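Local coordinates for long form salivary protein D7L1 (Anopheles stephensi, PDB 3NHI) that is a mosquito salivary protein that binds and sequesters host cysteinyl leukotrienes and thromboxane A2 analogues, blunting the vertebrate response to blood feeding, at residues 115-118 against 119-123; 106-109 against 110-113; 43-46 against 47-50; 88-91 against 92-96. One frame throughout, in Å; residues are numbered along the deposited sequence.

How the contacts relate
From the N terminus, contact 3 comes first, where the chain leaves a loop and enters helix 46-58. Contact 4 follows at the start of helix 89-101, contact 2 at the start of helix 109-130, and contact 1 farther along that same helix. Each is local, closing a single turn of chain, and the four run in series without nesting or crossing. Between them they tie three helices together. The disulfide C109-C50 and the meeting of Y113 with H49 join contacts 2 and 3, while Y116, V119 and F123 of contact 1 meet contact 4 through Y95 and E94. Contacts 3 and 4 lie apart, with centres about 27 Å from each other.

Contact 1. Residues 115-118 against 119-123; sequences AYLP and VHNRF. With EAH ((5S,7E,9E,11Z,14Z)-5-hydroxyicosa-7,9,11,14-tetraenoic acid), chain B.
V119 lays its CG1 methyl beside the Y116 ring, reaching CE1 at 3.8 Å, with the two side chains crossing at about a right angle. On its other branch, CG2 rests against the carbonyl oxygens of A115 and Y116. H120 continues the turn through a nearly straight backbone bond, its N giving to Y116 O at 2.8 Å, and that same N lies over one face of the tyrosine ring. Its CB packs 3.5 Å from Y116 CE2. With CG anti to the backbone N (chi1 177°), the imidazole swings toward the same side as the phenol, and a water bridges the two, 2.6 Å from Y116 OH and 2.8 Å from H120 ND1. The far ring nitrogen, NE2, bonds to the backbone O of W39, so both imidazole nitrogens are engaged and the ring's rotation is fixed; the phenol likewise has a second partner in the hydroxyl of Y95. N121 bonds through its backbone N to L117 O, while its ND2 lies against L117 CG at 3.7 Å on the exposed side of the helix. R122 N reaches P118 O over 3.0 Å, continuing the pattern beyond the kink at P118, whose nitrogen has no hydrogen to give to the turn before. The R122 chain runs along the F123 ring, which packs on helix 89-101. Through Y116 this turn of helix 109-130 lines the lipid pocket: Y116 OH lies 3.5 Å from C19 of the bound hydroxyeicosatetraenoic acid, near the end of its hydrocarbon tail, in a helical odorant-binding fold.

Contact 2. Residues 106-109 against 110-113; sequences SGSC and VDLY
The backbone bends through S106 and G107, the glycine at positive phi (83°), and then enters helix 109-130, where L112 N bonds to S108 O and Y113 N to C109 O. S108 is the N-cap: its OG accepts from D111 N at 3.1 Å. That hydroxyl stands between its own backbone N and carbonyl carbon (chi1 65°), the position that turns it back over the first helical turn. D111 returns the grip two residues before the cap, at S106. Its OD2 receives the S106 hydroxyl over 2.6 Å and the S106 backbone N over 3.0 Å. The two donors approach from opposite faces of the carboxylate plane, the amide on the anti side and the hydroxyl from above the plane. S106 OG in turn accepts from S108 N at 3.1 Å, an ST turn that curls the chain just ahead of the cap. On another side of the turn L112 points back at the loop, its CD1 3.6 Å from G107 O and its CD2 over the glycine CA. G107 O is also taken by K53 of helix 46-58, while C109 is bound to C50 of that helix by a disulfide. Y113 carries its hydroxyl away to the backbone O of L41. Two donors on one carboxylate oxygen hold the D111 side chain firmly to the loop, and its negative charge, placed by the amino end of the helix, is probably stabilised there by the helix dipole.

Contact 3. Residues 43-46 against 47-50; sequences PNDA and ITHC
H49 folds back over the loop before its helix and carries the tight part of this contact. Its ring lies flat above the D45 carbonyl, with D45 O 3.0 Å over the centre, and A46 N sits over the same face nearer the rim. At the ring's edge NE2 gives an almost straight bond to N44 OD1 (2.8 Å, 174°), the acceptor lying close to the imidazole plane while the amide is turned 59° against the ring. CG of H49 is anti to its carbonyl carbon (chi1 -57°), which sends the ring back toward the loop instead of onward along the helix. A second clasp is made by T48, whose OG1 gives to P43 O at 2.8 Å, in the carbonyl plane and on a lone pair; the same hydroxyl has a weak bond from W36. D45 is the N-cap. Its OD2 accepts from T48 N at 3.2 Å and weakly from I47 N, and its other oxygen is held by the hydroxyl of Y32, so both carboxylate oxygens have partners. Within the turn I47 touches the cap through CB, 3.5 Å from D45 OD2. By contrast the solvent side is sparse: A46 is exposed and engages the next turn chiefly through its backbone, A46 O accepting from C50 N at 3.0 Å. The regular helix bonds begin with H49 N to D45 O. Helix 28-37 flanks the turn, with Y32, L35 and W36 against P43 and I47; helix 109-130 packs against N44, T48 and H49 through Y113, C109 and V110.

Contact 4. Residues 88-91 against 92-96; sequences KQKE and VTEYQ
K88 stands at the N-cap position, and its carbonyl accepts from V92 N at 3.0 Å; CG2 of V92 also rests 3.4 Å from K88 O. Q89 follows with a backbone bond from T93 N to its own O and a side-chain bond beside it, NE2 giving to T93 OG1 over 3.1 Å. A bend at chi2 (69°) brings the amide round to that hydroxyl, which lies somewhat out of the amide plane, and the N-H points rather off line, at 137°. K90 forms the salt bridge of this turn. Its chain runs extended and bends at the last torsion, setting NZ 2.8 Å from E94 OE2, on the syn side of the carboxylate. A water accepts from NZ and donates to E94 OE1 at 2.7 Å, so the ammonium and both carboxylate oxygens are linked in a closed ring. E91 adds the backbone bond from Y95 N to its O. Helix 89-101 begins here and touches two others: Q89 and V92 lie on helix 73-85 at Y78, whereas on helix 109-130 E94 packs against F123, and Y95 against V119, L126 and S127.

Contact 1. Residues 115-118 against 119-123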
loop_
_atom_site.group_PDB
_atom_site.type_symbol
_atom_site.label_atom_id
_atom_site.label_comp_id
_atom_site.label_asym_id
_atom_site.label_seq_id
_atom_site.Cartn_x
_atom_site.Cartn_y
_atom_site.Cartn_z
ATOM N N ALA A 115 11.831 -8.343 20.533
ATOM C CA ALA A 115 13.113 -7.752 20.156
ATOM C C ALA A 115 12.982 -6.269 19.839
ATOM O O ALA A 115 13.835 -5.468 20.237
ATOM C CB ALA A 115 13.714 -8.495 18.965
ATOM N N TYR A 116 11.921 -5.900 19.125
ATOM C CA TYR A 116 11.780 -4.529 18.670
ATOM C C TYR A 116 11.237 -3.578 19.737
ATOM O O TYR A 116 11.521 -2.382 19.698
ATOM C CB TYR A 116 10.968 -4.436 17.365
ATOM C CG TYR A 116 11.047 -3.055 16.754
ATOM C CD1 TYR A 116 12.221 -2.613 16.145
ATOM C CD2 TYR A 116 9.964 -2.173 16.832
ATOM C CE1 TYR A 116 12.311 -1.327 15.615
ATOM C CE2 TYR A 116 10.037 -0.893 16.303
ATOM C CZ TYR A 116 11.210 -0.481 15.702
ATOM O OH TYR A 116 11.285 0.800 15.193
ATOM N N LEU A 117 10.485 -4.108 20.705
ATOM C CA LEU A 117 9.808 -3.259 21.682
ATOM C C LEU A 117 10.676 -2.201 22.372
ATOM O O LEU A 117 10.304 -1.035 22.360
ATOM C CB LEU A 117 9.032 -4.099 22.712
ATOM C CG LEU A 117 8.119 -3.308 23.665
ATOM C CD1 LEU A 117 7.026 -2.530 22.926
ATOM C CD2 LEU A 117 7.505 -4.215 24.722
ATOM N N PRO A 118 11.843 -2.578 22.941
ATOM C CA PRO A 118 12.646 -1.511 23.557
ATOM C C PRO A 118 13.235 -0.525 22.548
ATOM O O PRO A 118 13.438 0.649 22.869
ATOM C CB PRO A 118 13.761 -2.275 24.287
ATOM C CG PRO A 118 13.817 -3.606 23.618
ATOM C CD PRO A 118 12.423 -3.914 23.176
ATOM N N VAL A 119 13.509 -0.998 21.337
ATOM C CA VAL A 119 13.988 -0.115 20.271
ATOM C C VAL A 119 12.907 0.914 19.932
ATOM O O VAL A 119 13.179 2.119 19.847
ATOM C CB VAL A 119 14.396 -0.911 19.009
ATOM C CG1 VAL A 119 14.948 0.033 17.935
ATOM C CG2 VAL A 119 15.427 -1.985 19.365
ATOM N N HIS A 120 11.676 0.431 19.786
ATOM C CA HIS A 120 10.515 1.290 19.591
ATOM C C HIS A 120 10.355 2.288 20.729
ATOM O O HIS A 120 10.171 3.493 20.496
ATOM C CB HIS A 120 9.255 0.438 19.461
ATOM C CG HIS A 120 8.002 1.242 19.322
ATOM N ND1 HIS A 120 7.592 1.780 18.121
ATOM C CD2 HIS A 120 7.073 1.602 20.236
ATOM C CE1 HIS A 120 6.457 2.434 18.304
ATOM N NE2 HIS A 120 6.122 2.344 19.578
ATOM N N ASN A 121 10.442 1.805 21.965
ATOM C CA ASN A 121 10.229 2.697 23.100
ATOM C C ASN A 121 11.273 3.807 23.184
ATOM O O ASN A 121 10.963 4.921 23.605
ATOM C CB ASN A 121 10.102 1.916 24.410
ATOM C CG ASN A 121 8.749 1.235 24.548
ATOM O OD1 ASN A 121 7.716 1.779 24.152
ATOM N ND2 ASN A 121 8.751 0.039 25.111
ATOM N N ARG A 122 12.496 3.501 22.751
ATOM C CA ARG A 122 13.582 4.480 22.727
ATOM C C ARG A 122 13.496 5.447 21.541
ATOM O O ARG A 122 13.754 6.652 21.696
ATOM C CB ARG A 122 14.934 3.764 22.734
ATOM C CG ARG A 122 16.111 4.725 22.837
ATOM C CD ARG A 122 17.406 4.014 23.185
ATOM N NE ARG A 122 18.519 4.953 23.063
ATOM C CZ ARG A 122 19.770 4.629 22.748
ATOM N NH1 ARG A 122 20.106 3.368 22.536
ATOM N NH2 ARG A 122 20.681 5.593 22.633
ATOM N N PHE A 123 13.132 4.929 20.365
ATOM C CA PHE A 123 13.263 5.693 19.125
ATOM C C PHE A 123 11.958 5.950 18.400
ATOM O O PHE A 123 11.978 6.285 17.215
ATOM C CB PHE A 123 14.235 4.982 18.169
ATOM C CG PHE A 123 15.637 4.906 18.693
ATOM C CD1 PHE A 123 16.446 6.035 18.723
ATOM C CD2 PHE A 123 16.142 3.700 19.181
ATOM C CE1 PHE A 123 17.747 5.959 19.230
ATOM C CE2 PHE A 123 17.444 3.618 19.674
ATOM C CZ PHE A 123 18.242 4.744 19.700
HETATM O O1 EAH B . -0.478 10.921 6.399
HETATM C C1 EAH B . -0.504 10.137 7.381
HETATM O O2 EAH B . -1.574 9.704 7.874
HETATM C C2 EAH B . 0.815 9.694 7.984
HETATM C C3 EAH B . 0.608 9.046 9.354
HETATM C C4 EAH B . 0.484 7.528 9.243
HETATM C C5 EAH B . 0.241 6.917 10.608
HETATM O O3 EAH B . 1.365 6.994 11.323
HETATM C C6 EAH B . -0.182 5.458 10.465
HETATM C C7 EAH B . -0.281 4.773 11.818
HETATM C C8 EAH B . 0.861 3.794 11.994
HETATM C C9 EAH B . 0.886 3.311 13.370
HETATM C C10 EAH B . 1.981 2.587 13.598
HETATM C C11 EAH B . 1.959 2.135 14.986
HETATM C C12 EAH B . 2.956 1.455 15.559
HETATM C C13 EAH B . 4.219 1.053 14.833
HETATM C C14 EAH B . 4.032 -0.357 14.316
HETATM C C15 EAH B . 4.967 -1.308 14.367
HETATM C C16 EAH B . 6.347 -1.094 14.939
HETATM C C17 EAH B . 7.325 -0.877 13.794
HETATM C C18 EAH B . 7.525 0.609 13.532
HETATM C C19 EAH B . 8.791 0.839 12.723
HETATM C C20 EAH B . 8.947 2.302 12.376
HETATM O O HOH W 1 9.388 2.409 16.049
#

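Contact 2. Residues 106-109 against 110-113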
loop_
_atom_site.group_PDB
_atom_site.type_symbol
_atom_site.label_atom_id
_atom_site.label_comp_id
_atom_site.label_asym_id
_atom_site.label_seq_id
_atom_site.Cartn_x
_atom_site.Cartn_y
_atom_site.Cartn_z
ATOM N N SER A 106 13.296 -16.721 16.237
ATOM C CA SER A 106 12.561 -17.525 15.255
ATOM C C SER A 106 11.935 -16.707 14.121
ATOM O O SER A 106 11.583 -17.251 13.065
ATOM C CB SER A 106 11.476 -18.366 15.940
ATOM O OG SER A 106 10.333 -17.576 16.237
ATOM N N GLY A 107 11.790 -15.400 14.338
ATOM C CA GLY A 107 11.103 -14.544 13.388
ATOM C C GLY A 107 9.589 -14.565 13.544
ATOM O O GLY A 107 8.878 -13.957 12.746
ATOM N N SER A 108 9.098 -15.257 14.572
ATOM C CA SER A 108 7.667 -15.258 14.889
ATOM C C SER A 108 7.212 -13.851 15.270
ATOM O O SER A 108 8.028 -12.977 15.601
ATOM C CB SER A 108 7.384 -16.203 16.052
ATOM O OG SER A 108 8.017 -15.739 17.239
ATOM N N CYS A 109 5.905 -13.631 15.237
ATOM C CA CYS A 109 5.359 -12.338 15.650
ATOM C C CYS A 109 5.855 -11.939 17.039
ATOM O O CYS A 109 6.329 -10.815 17.223
ATOM C CB CYS A 109 3.843 -12.362 15.660
ATOM S SG CYS A 109 3.078 -12.631 14.073
ATOM N N VAL A 110 5.769 -12.847 18.014
ATOM C CA VAL A 110 6.163 -12.497 19.377
ATOM C C VAL A 110 7.671 -12.261 19.504
ATOM O O VAL A 110 8.093 -11.365 20.242
ATOM C CB VAL A 110 5.627 -13.503 20.441
ATOM C CG1 VAL A 110 6.342 -14.855 20.365
ATOM C CG2 VAL A 110 5.734 -12.912 21.842
ATOM N N ASP A 111 8.471 -13.034 18.769
ATOM C CA ASP A 111 9.925 -12.866 18.826
ATOM C C ASP A 111 10.332 -11.501 18.278
ATOM O O ASP A 111 11.170 -10.815 18.872
ATOM C CB ASP A 111 10.662 -13.999 18.094
ATOM C CG ASP A 111 10.792 -15.260 18.937
ATOM O OD1 ASP A 111 10.504 -15.215 20.151
ATOM O OD2 ASP A 111 11.215 -16.291 18.379
ATOM N N LEU A 112 9.715 -11.084 17.176
ATOM C CA LEU A 112 10.028 -9.773 16.608
ATOM C C LEU A 112 9.511 -8.639 17.486
ATOM O O LEU A 112 10.211 -7.659 17.693
ATOM C CB LEU A 112 9.517 -9.662 15.168
ATOM C CG LEU A 112 10.107 -10.679 14.188
ATOM C CD1 LEU A 112 9.549 -10.420 12.825
ATOM C CD2 LEU A 112 11.635 -10.621 14.156
ATOM N N TYR A 113 8.297 -8.781 18.006
ATOM C CA TYR A 113 7.756 -7.816 18.958
ATOM C C TYR A 113 8.666 -7.651 20.173
ATOM O O TYR A 113 9.000 -6.524 20.549
ATOM C CB TYR A 113 6.358 -8.243 19.388
ATOM C CG TYR A 113 5.719 -7.374 20.453
ATOM C CD1 TYR A 113 4.917 -6.290 20.098
ATOM C CD2 TYR A 113 5.896 -7.649 21.811
ATOM C CE1 TYR A 113 4.300 -5.500 21.061
ATOM C CE2 TYR A 113 5.284 -6.858 22.790
ATOM C CZ TYR A 113 4.487 -5.791 22.404
ATOM O OH TYR A 113 3.884 -5.004 23.364
#

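Contact 3. Residues 43-46 against 47-50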
loop_
_atom_site.group_PDB
_atom_site.type_symbol
_atom_site.label_atom_id
_atom_site.label_comp_id
_atom_site.label_asym_id
_atom_site.label_seq_id
_atom_site.Cartn_x
_atom_site.Cartn_y
_atom_site.Cartn_z
ATOM N N PRO A 43 -2.119 -3.484 23.128
ATOM C CA PRO A 43 -1.717 -4.292 24.283
ATOM C C PRO A 43 -0.698 -5.361 23.913
ATOM O O PRO A 43 -0.456 -5.603 22.734
ATOM C CB PRO A 43 -3.026 -4.954 24.721
ATOM C CG PRO A 43 -3.835 -5.021 23.513
ATOM C CD PRO A 43 -3.502 -3.783 22.717
ATOM N N ASN A 44 -0.106 -5.986 24.924
ATOM C CA ASN A 44 0.889 -7.027 24.718
ATOM C C ASN A 44 0.206 -8.376 24.460
ATOM O O ASN A 44 0.152 -9.247 25.335
ATOM C CB ASN A 44 1.833 -7.085 25.930
ATOM C CG ASN A 44 2.924 -8.136 25.793
ATOM O OD1 ASN A 44 3.253 -8.593 24.697
ATOM N ND2 ASN A 44 3.499 -8.521 26.927
ATOM N N ASP A 45 -0.323 -8.540 23.254
ATOM C CA ASP A 45 -0.945 -9.796 22.851
ATOM C C ASP A 45 -0.646 -10.090 21.389
ATOM O O ASP A 45 -0.031 -9.263 20.715
ATOM C CB ASP A 45 -2.462 -9.797 23.149
ATOM C CG ASP A 45 -3.249 -8.777 22.322
ATOM O OD1 ASP A 45 -4.369 -8.437 22.755
ATOM O OD2 ASP A 45 -2.797 -8.331 21.249
ATOM N N ALA A 46 -1.088 -11.249 20.905
ATOM C CA ALA A 46 -0.763 -11.728 19.561
ATOM C C ALA A 46 -1.270 -10.828 18.434
ATOM O O ALA A 46 -0.676 -10.794 17.363
ATOM C CB ALA A 46 -1.282 -13.143 19.361
ATOM N N ILE A 47 -2.363 -10.106 18.675
ATOM C CA ILE A 47 -2.892 -9.170 17.681
ATOM C C ILE A 47 -1.857 -8.069 17.433
ATOM O O ILE A 47 -1.458 -7.833 16.296
ATOM C CB ILE A 47 -4.276 -8.593 18.104
ATOM C CG1 ILE A 47 -5.323 -9.712 18.129
ATOM C CG2 ILE A 47 -4.715 -7.473 17.142
ATOM C CD1 ILE A 47 -6.609 -9.370 18.868
ATOM N N THR A 48 -1.395 -7.433 18.505
ATOM C CA THR A 48 -0.342 -6.433 18.395
ATOM C C THR A 48 0.975 -7.033 17.914
ATOM O O THR A 48 1.658 -6.424 17.087
ATOM C CB THR A 48 -0.129 -5.723 19.724
ATOM O OG1 THR A 48 -1.377 -5.158 20.145
ATOM C CG2 THR A 48 0.908 -4.609 19.595
ATOM N N HIS A 49 1.329 -8.229 18.396
ATOM C CA HIS A 49 2.596 -8.844 17.986
ATOM C C HIS A 49 2.658 -8.969 16.468
ATOM O O HIS A 49 3.653 -8.578 15.847
ATOM C CB HIS A 49 2.828 -10.232 18.594
ATOM C CG HIS A 49 2.789 -10.272 20.091
ATOM N ND1 HIS A 49 2.516 -11.433 20.784
ATOM C CD2 HIS A 49 2.982 -9.310 21.025
ATOM C CE1 HIS A 49 2.552 -11.185 22.080
ATOM N NE2 HIS A 49 2.830 -9.906 22.256
ATOM N N CYS A 50 1.596 -9.499 15.863
ATOM C CA CYS A 50 1.635 -9.709 14.425
ATOM C C CYS A 50 1.454 -8.425 13.641
ATOM O O CYS A 50 1.960 -8.297 12.524
ATOM C CB CYS A 50 0.646 -10.789 13.989
ATOM S SG CYS A 50 1.096 -12.453 14.543
#

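Contact 4. Residues 88-91 against 92-96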
loop_
_atom_site.group_PDB
_atom_site.type_symbol
_atom_site.label_atom_id
_atom_site.label_comp_id
_atom_site.label_asym_id
_atom_site.label_seq_id
_atom_site.Cartn_x
_atom_site.Cartn_y
_atom_site.Cartn_z
ATOM N N LYS A 88 18.287 13.969 13.365
ATOM C CA LYS A 88 19.693 14.125 13.735
ATOM C C LYS A 88 20.508 12.868 13.447
ATOM O O LYS A 88 20.150 11.775 13.890
ATOM C CB LYS A 88 19.806 14.481 15.216
ATOM C CG LYS A 88 19.243 15.860 15.562
ATOM C CD LYS A 88 19.394 16.176 17.040
ATOM C CE LYS A 88 18.993 17.609 17.359
ATOM N NZ LYS A 88 17.553 17.890 17.088
ATOM N N GLN A 89 21.616 13.031 12.726
ATOM C CA GLN A 89 22.511 11.920 12.388
ATOM C C GLN A 89 22.919 11.077 13.601
ATOM O O GLN A 89 22.951 9.847 13.519
ATOM C CB GLN A 89 23.762 12.435 11.654
ATOM C CG GLN A 89 24.839 11.374 11.412
ATOM C CD GLN A 89 24.419 10.324 10.404
ATOM O OE1 GLN A 89 24.301 10.610 9.211
ATOM N NE2 GLN A 89 24.208 9.094 10.871
ATOM N N LYS A 90 23.224 11.737 14.717
ATOM C CA LYS A 90 23.607 11.036 15.939
ATOM C C LYS A 90 22.531 10.037 16.377
ATOM O O LYS A 90 22.844 8.883 16.707
ATOM C CB LYS A 90 23.912 12.038 17.061
ATOM C CG LYS A 90 24.287 11.396 18.390
ATOM C CD LYS A 90 24.870 12.415 19.360
ATOM C CE LYS A 90 25.301 11.757 20.671
ATOM N NZ LYS A 90 24.145 11.316 21.509
ATOM N N GLU A 91 21.272 10.479 16.368
ATOM C CA GLU A 91 20.146 9.643 16.793
ATOM C C GLU A 91 19.910 8.501 15.808
ATOM O O GLU A 91 19.599 7.379 16.206
ATOM C CB GLU A 91 18.878 10.489 16.964
ATOM C CG GLU A 91 18.906 11.379 18.197
ATOM C CD GLU A 91 17.771 12.386 18.242
ATOM O OE1 GLU A 91 17.974 13.482 18.817
ATOM O OE2 GLU A 91 16.682 12.089 17.703
ATOM N N VAL A 92 20.057 8.796 14.520
ATOM C CA VAL A 92 19.929 7.786 13.471
ATOM C C VAL A 92 20.942 6.647 13.662
ATOM O O VAL A 92 20.584 5.469 13.569
ATOM C CB VAL A 92 20.072 8.433 12.076
ATOM C CG1 VAL A 92 20.130 7.374 10.976
ATOM C CG2 VAL A 92 18.912 9.399 11.818
ATOM N N THR A 93 22.196 7.001 13.934
ATOM C CA THR A 93 23.232 6.017 14.243
ATOM C C THR A 93 22.865 5.177 15.474
ATOM O O THR A 93 23.054 3.957 15.483
ATOM C CB THR A 93 24.571 6.741 14.440
ATOM O OG1 THR A 93 25.045 7.150 13.153
ATOM C CG2 THR A 93 25.620 5.850 15.118
ATOM N N GLU A 94 22.334 5.835 16.507
ATOM C CA GLU A 94 21.931 5.131 17.719
ATOM C C GLU A 94 20.788 4.149 17.430
ATOM O O GLU A 94 20.781 3.036 17.955
ATOM C CB GLU A 94 21.562 6.122 18.839
ATOM C CG GLU A 94 22.769 6.899 19.416
ATOM C CD GLU A 94 22.403 8.200 20.138
ATOM O OE1 GLU A 94 21.245 8.679 20.056
ATOM O OE2 GLU A 94 23.310 8.774 20.777
ATOM N N TYR A 95 19.848 4.551 16.573
ATOM C CA TYR A 95 18.737 3.682 16.164
ATOM C C TYR A 95 19.253 2.467 15.387
ATOM O O TYR A 95 18.897 1.330 15.689
ATOM C CB TYR A 95 17.761 4.519 15.335
ATOM C CG TYR A 95 16.464 3.883 14.885
ATOM C CD1 TYR A 95 15.889 2.788 15.536
ATOM C CD2 TYR A 95 15.781 4.431 13.794
ATOM C CE1 TYR A 95 14.669 2.261 15.089
ATOM C CE2 TYR A 95 14.584 3.905 13.351
ATOM C CZ TYR A 95 14.039 2.821 13.991
ATOM O OH TYR A 95 12.837 2.335 13.527
ATOM N N GLN A 96 20.117 2.721 14.406
ATOM C CA GLN A 96 20.793 1.673 13.657
ATOM C C GLN A 96 21.478 0.674 14.601
ATOM O O GLN A 96 21.339 -0.543 14.452
ATOM C CB GLN A 96 21.825 2.310 12.715
ATOM C CG GLN A 96 22.746 1.312 12.009
ATOM C CD GLN A 96 23.929 1.976 11.329
ATOM O OE1 GLN A 96 24.315 3.094 11.675
ATOM N NE2 GLN A 96 24.518 1.281 10.358
HETATM O O HOH W 2 21.250 11.403 20.304
#